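Local coordinates for protein arabinofuranosidase (Bifidobacterium longum, PDB 2Y2W) that hydrolyses terminal non-reducing alpha-L-arabinofuranosyl bonds in plant arabinans and arabinoxylan, at residues V68-R73 and V108-G113; F64-E69 and A408-V413. All blocks are in the same frame, centred on the assembly; numbering follows the deposited sequence.

Both contacts are buried in the eight-stranded parallel barrel, and both start from strand 65-67 and the loop that follows it. Interaction 1 joins that loop to strand 107-110, its neighbour on one side; interaction 2 joins the strand to the loop after strand 402-408, the eighth strand, which closes the barrel. V68 and E69 belong to both, and the centres lie about 7 Å apart. The chemistry differs: interaction 1 relies on backbone bonds and a histidine-tyrosine pair, whereas interaction 2 has one backbone bond, two weak bonds from a glutamine amide to the backbone and carboxylate of E69, and apolar packing. Each includes residues assigned by similarity to the arabinofuranose site, E69 in both and Q409 in interaction 2.

Interaction 1. Residues V68-R73 and V108-G113; sequences VEHLGR and VRYPGG
H70 and Y110 meet at the C-terminal end of two neighbouring strands of the (beta/alpha)8 barrel, 65-67 and 107-110. Their rings are inclined by 54°, neither stacked nor edge-to-face. NE2 of H70 meets the hydroxyl OH of Y110 at 2.9 Å in a nearly straight hydrogen bond (169°), with OH close to the imidazole plane. The tyrosine CG lies anti to the backbone N (chi1 -177°), which carries the phenol out to the histidine, while E143 takes the other imidazole nitrogen, ND1, so both ring nitrogens are bonded. P111 follows Y110 through a cis peptide, an arrangement proline tolerates well, and its CB sits over the tyrosine ring face. The backbones join through V68 N to R109 O, 2.7 Å, and H70 N to P111 O, 3.3 Å. V68 and V108 pack outside the barrel wall, against helix 149-159, CG2 of V68 touching CG1 of V108 at 3.6 Å. E69, which by similarity probably binds arabinofuranose, reaches out fully extended past G112 and G113, themselves joined by a cis peptide; any side chain on G113 would collide with its carboxylate. F115 N and W139 NE1 bind E69 OE2, which lies 3.4 Å from G113 C.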
loop_
_atom_site.group_PDB
_atom_site.type_symbol
_atom_site.label_atom_id
_atom_site.label_comp_id
_atom_site.label_asym_id
_atom_site.label_seq_id
_atom_site.Cartn_x
_atom_site.Cartn_y
_atom_site.Cartn_z
ATOM N N VAL D 68 9.074 -24.733 10.713
ATOM C CA VAL D 68 8.389 -24.499 11.978
ATOM C C VAL D 68 7.512 -23.251 11.864
ATOM O O VAL D 68 8.006 -22.141 11.634
ATOM C CB VAL D 68 9.388 -24.378 13.164
ATOM C CG1 VAL D 68 8.694 -23.871 14.413
ATOM C CG2 VAL D 68 10.039 -25.716 13.450
ATOM N N GLU D 69 6.205 -23.453 12.007
ATOM C CA GLU D 69 5.239 -22.366 11.968
ATOM C C GLU D 69 4.577 -22.222 13.332
ATOM O O GLU D 69 4.406 -23.211 14.056
ATOM C CB GLU D 69 4.179 -22.626 10.888
ATOM C CG GLU D 69 3.228 -21.449 10.627
ATOM C CD GLU D 69 2.192 -21.723 9.540
ATOM O OE1 GLU D 69 2.314 -22.739 8.819
ATOM O OE2 GLU D 69 1.254 -20.909 9.400
ATOM N N HIS D 70 4.218 -20.991 13.684
ATOM C CA HIS D 70 3.367 -20.748 14.841
ATOM C C HIS D 70 1.958 -21.241 14.514
ATOM O O HIS D 70 1.027 -20.456 14.321
ATOM C CB HIS D 70 3.356 -19.270 15.211
ATOM C CG HIS D 70 4.607 -18.801 15.887
ATOM N ND1 HIS D 70 4.604 -18.241 17.146
ATOM C CD2 HIS D 70 5.899 -18.805 15.480
ATOM C CE1 HIS D 70 5.840 -17.920 17.485
ATOM N NE2 HIS D 70 6.644 -18.253 16.492
ATOM N N LEU D 71 1.837 -22.563 14.441
ATOM C CA LEU D 71 0.605 -23.251 14.105
ATOM C C LEU D 71 0.420 -24.358 15.126
ATOM O O LEU D 71 1.367 -25.089 15.432
ATOM C CB LEU D 71 0.724 -23.859 12.706
ATOM C CG LEU D 71 -0.467 -24.424 11.924
ATOM C CD1 LEU D 71 0.019 -24.862 10.558
ATOM C CD2 LEU D 71 -1.163 -25.590 12.622
ATOM N N GLY D 72 -0.796 -24.470 15.654
ATOM C CA GLY D 72 -1.149 -25.533 16.584
ATOM C C GLY D 72 -0.129 -25.690 17.688
ATOM O O GLY D 72 0.040 -24.792 18.510
ATOM N N ARG D 73 0.567 -26.825 17.683
ATOM C CA ARG D 73 1.535 -27.155 18.734
ATOM C C ARG D 73 2.945 -27.427 18.196
ATOM O O ARG D 73 3.734 -28.136 18.829
ATOM C CB ARG D 73 1.034 -28.338 19.578
ATOM C CG ARG D 73 -0.191 -28.018 20.426
ATOM C CD ARG D 73 -0.726 -29.234 21.178
ATOM N NE ARG D 73 0.204 -29.721 22.199
ATOM C CZ ARG D 73 0.767 -30.929 22.202
ATOM N NH1 ARG D 73 0.496 -31.808 21.241
ATOM N NH2 ARG D 73 1.602 -31.265 23.178
ATOM N N VAL D 108 15.726 -24.786 8.756
ATOM C CA VAL D 108 14.336 -24.736 9.206
ATOM C C VAL D 108 13.679 -23.407 8.839
ATOM O O VAL D 108 14.224 -22.334 9.113
ATOM C CB VAL D 108 14.213 -24.975 10.735
ATOM C CG1 VAL D 108 12.749 -25.083 11.144
ATOM C CG2 VAL D 108 14.966 -26.229 11.152
ATOM N N ARG D 109 12.507 -23.497 8.218
ATOM C CA ARG D 109 11.745 -22.326 7.798
ATOM C C ARG D 109 10.893 -21.798 8.953
ATOM O O ARG D 109 10.246 -22.571 9.667
ATOM C CB ARG D 109 10.887 -22.674 6.580
ATOM C CG ARG D 109 10.184 -21.498 5.929
ATOM C CD ARG D 109 9.737 -21.863 4.530
ATOM N NE ARG D 109 8.926 -20.814 3.921
ATOM C CZ ARG D 109 7.610 -20.887 3.752
ATOM N NH1 ARG D 109 6.942 -21.966 4.141
ATOM N NH2 ARG D 109 6.961 -19.876 3.187
ATOM N N TYR D 110 10.908 -20.477 9.127
ATOM C CA TYR D 110 10.309 -19.813 10.284
ATOM C C TYR D 110 9.929 -18.379 9.907
ATOM O O TYR D 110 10.634 -17.753 9.113
ATOM C CB TYR D 110 11.316 -19.808 11.440
ATOM C CG TYR D 110 10.810 -19.210 12.738
ATOM C CD1 TYR D 110 10.020 -19.956 13.614
ATOM C CD2 TYR D 110 11.132 -17.904 13.094
ATOM C CE1 TYR D 110 9.555 -19.411 14.801
ATOM C CE2 TYR D 110 10.672 -17.350 14.280
ATOM C CZ TYR D 110 9.885 -18.109 15.130
ATOM O OH TYR D 110 9.429 -17.562 16.308
ATOM N N PRO D 111 8.812 -17.851 10.458
ATOM C CA PRO D 111 7.828 -18.499 11.327
ATOM C C PRO D 111 6.547 -18.933 10.601
ATOM O O PRO D 111 5.566 -19.285 11.257
ATOM C CB PRO D 111 7.504 -17.399 12.337
ATOM C CG PRO D 111 7.650 -16.122 11.554
ATOM C CD PRO D 111 8.551 -16.403 10.361
ATOM N N GLY D 112 6.561 -18.904 9.270
ATOM C CA GLY D 112 5.373 -19.215 8.477
ATOM C C GLY D 112 5.619 -19.202 6.976
ATOM O O GLY D 112 6.687 -18.801 6.528
ATOM N N GLY D 113 4.636 -19.640 6.189
ATOM C CA GLY D 113 3.354 -20.125 6.700
ATOM C C GLY D 113 2.315 -19.031 6.806
ATOM O O GLY D 113 2.656 -17.858 6.964
#

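Interaction 2. Residues F64-E69 and A408-V413; sequences FGSFVE and AQLVNV
F67 and L410 are joined by a backbone hydrogen bond, L410 N to F67 O, 3.1 Å. Two weak bonds come from the Q409 amide: OE1 accepts from E69 N at 3.4 Å, and NE2 donates to E69 OE1 at 3.0 Å with a bent angle of 121°. The Q409 CG is anti to the carbonyl carbon (chi1 -79°) and the chain extended beyond it, which brings the amide to E69. An amide suits this place because it offers an acceptor and a donor together; its plane is turned 30° from the carboxylate, whose other oxygen is held by F115 and W139. An alanine in place of Q409 would probably leave E69 OE1 and E69 N without these partners and open a gap beside the F67 ring. The apolar contacts lie on two sides of the strand. A408 CB meets the F67 ring at its edge, 3.8 Å from CD2, small enough to fit there, and the Q409 methylene CG approaches the same ring atom. On the other side of the strand from the F67 ring, L410 CB packs against V68 CG2 at 3.7 Å and S66 OG at 3.5 Å, while that hydroxyl bonds to R407 O. First and eighth strands thus meet where a (beta/alpha)8 barrel closes, at the probable arabinofuranose site, which includes E69 and Q409.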
loop_
_atom_site.group_PDB
_atom_site.type_symbol
_atom_site.label_atom_id
_atom_site.label_comp_id
_atom_site.label_asym_id
_atom_site.label_seq_id
_atom_site.Cartn_x
_atom_site.Cartn_y
_atom_site.Cartn_z
ATOM N N PHE D 64 17.246 -31.271 2.737
ATOM C CA PHE D 64 16.770 -31.919 3.954
ATOM C C PHE D 64 16.378 -30.904 5.026
ATOM O O PHE D 64 16.642 -31.096 6.214
ATOM C CB PHE D 64 17.806 -32.921 4.470
ATOM C CG PHE D 64 18.268 -33.899 3.423
ATOM C CD1 PHE D 64 17.403 -34.875 2.931
ATOM C CD2 PHE D 64 19.561 -33.834 2.919
ATOM C CE1 PHE D 64 17.821 -35.771 1.958
ATOM C CE2 PHE D 64 19.990 -34.728 1.945
ATOM C CZ PHE D 64 19.118 -35.698 1.462
ATOM N N GLY D 65 15.736 -29.824 4.594
ATOM C CA GLY D 65 15.242 -28.808 5.508
ATOM C C GLY D 65 13.832 -29.090 5.986
ATOM O O GLY D 65 13.122 -29.914 5.406
ATOM N N SER D 66 13.434 -28.407 7.057
ATOM C CA SER D 66 12.069 -28.490 7.569
ATOM C C SER D 66 11.478 -27.095 7.766
ATOM O O SER D 66 11.993 -26.115 7.227
ATOM C CB SER D 66 12.010 -29.303 8.867
ATOM O OG SER D 66 10.667 -29.556 9.248
ATOM N N PHE D 67 10.405 -27.015 8.549
ATOM C CA PHE D 67 9.567 -25.831 8.612
ATOM C C PHE D 67 8.828 -25.791 9.946
ATOM O O PHE D 67 8.078 -26.704 10.279
ATOM C CB PHE D 67 8.602 -25.847 7.410
ATOM C CG PHE D 67 7.571 -24.737 7.395
ATOM C CD1 PHE D 67 7.848 -23.473 7.902
ATOM C CD2 PHE D 67 6.326 -24.961 6.813
ATOM C CE1 PHE D 67 6.893 -22.463 7.862
ATOM C CE2 PHE D 67 5.367 -23.956 6.768
ATOM C CZ PHE D 67 5.654 -22.706 7.293
ATOM N N VAL D 68 9.074 -24.733 10.713
ATOM C CA VAL D 68 8.389 -24.499 11.978
ATOM C C VAL D 68 7.512 -23.251 11.864
ATOM O O VAL D 68 8.006 -22.141 11.634
ATOM C CB VAL D 68 9.388 -24.378 13.164
ATOM C CG1 VAL D 68 8.694 -23.871 14.413
ATOM C CG2 VAL D 68 10.039 -25.716 13.450
ATOM N N GLU D 69 6.205 -23.453 12.007
ATOM C CA GLU D 69 5.239 -22.366 11.968
ATOM C C GLU D 69 4.577 -22.222 13.332
ATOM O O GLU D 69 4.406 -23.211 14.056
ATOM C CB GLU D 69 4.179 -22.626 10.888
ATOM C CG GLU D 69 3.228 -21.449 10.627
ATOM C CD GLU D 69 2.192 -21.723 9.540
ATOM O OE1 GLU D 69 2.314 -22.739 8.819
ATOM O OE2 GLU D 69 1.254 -20.909 9.400
ATOM N N ALA D 408 7.010 -29.959 5.686
ATOM C CA ALA D 408 6.074 -29.343 6.619
ATOM C C ALA D 408 5.271 -30.403 7.373
ATOM O O ALA D 408 4.627 -31.243 6.747
ATOM C CB ALA D 408 5.139 -28.397 5.873
ATOM N N GLN D 409 5.315 -30.394 8.707
ATOM C CA GLN D 409 6.161 -29.502 9.503
ATOM C C GLN D 409 7.031 -30.318 10.468
ATOM O O GLN D 409 7.022 -31.548 10.420
ATOM C CB GLN D 409 5.311 -28.461 10.246
ATOM C CG GLN D 409 4.861 -27.295 9.363
ATOM C CD GLN D 409 3.984 -26.288 10.080
ATOM O OE1 GLN D 409 4.103 -26.085 11.287
ATOM N NE2 GLN D 409 3.103 -25.640 9.328
ATOM N N LEU D 410 7.779 -29.643 11.338
ATOM C CA LEU D 410 8.793 -30.322 12.154
ATOM C C LEU D 410 8.246 -31.120 13.345
ATOM O O LEU D 410 8.638 -32.270 13.549
ATOM C CB LEU D 410 9.876 -29.338 12.613
ATOM C CG LEU D 410 11.138 -29.938 13.245
ATOM C CD1 LEU D 410 11.877 -30.868 12.278
ATOM C CD2 LEU D 410 12.062 -28.841 13.748
ATOM N N VAL D 411 7.364 -30.508 14.132
ATOM C CA VAL D 411 6.856 -31.140 15.353
ATOM C C VAL D 411 5.336 -30.997 15.495
ATOM O O VAL D 411 4.789 -29.912 15.306
ATOM C CB VAL D 411 7.563 -30.590 16.626
ATOM C CG1 VAL D 411 7.198 -31.417 17.855
ATOM C CG2 VAL D 411 9.069 -30.574 16.444
ATOM N N ASN D 412 4.677 -32.110 15.826
ATOM C CA ASN D 412 3.230 -32.179 16.110
ATOM C C ASN D 412 2.298 -31.920 14.925
ATOM O O ASN D 412 1.376 -32.698 14.674
ATOM C CB ASN D 412 2.843 -31.293 17.305
ATOM C CG ASN D 412 3.278 -31.879 18.638
ATOM O OD1 ASN D 412 3.489 -33.086 18.765
ATOM N ND2 ASN D 412 3.401 -31.021 19.642
ATOM N N VAL D 413 2.546 -30.822 14.217
ATOM C CA VAL D 413 1.754 -30.421 13.065
ATOM C C VAL D 413 2.292 -31.134 11.832
ATOM O O VAL D 413 3.440 -30.912 11.439
ATOM C CB VAL D 413 1.812 -28.885 12.866
ATOM C CG1 VAL D 413 1.030 -28.464 11.628
ATOM C CG2 VAL D 413 1.289 -28.164 14.101
#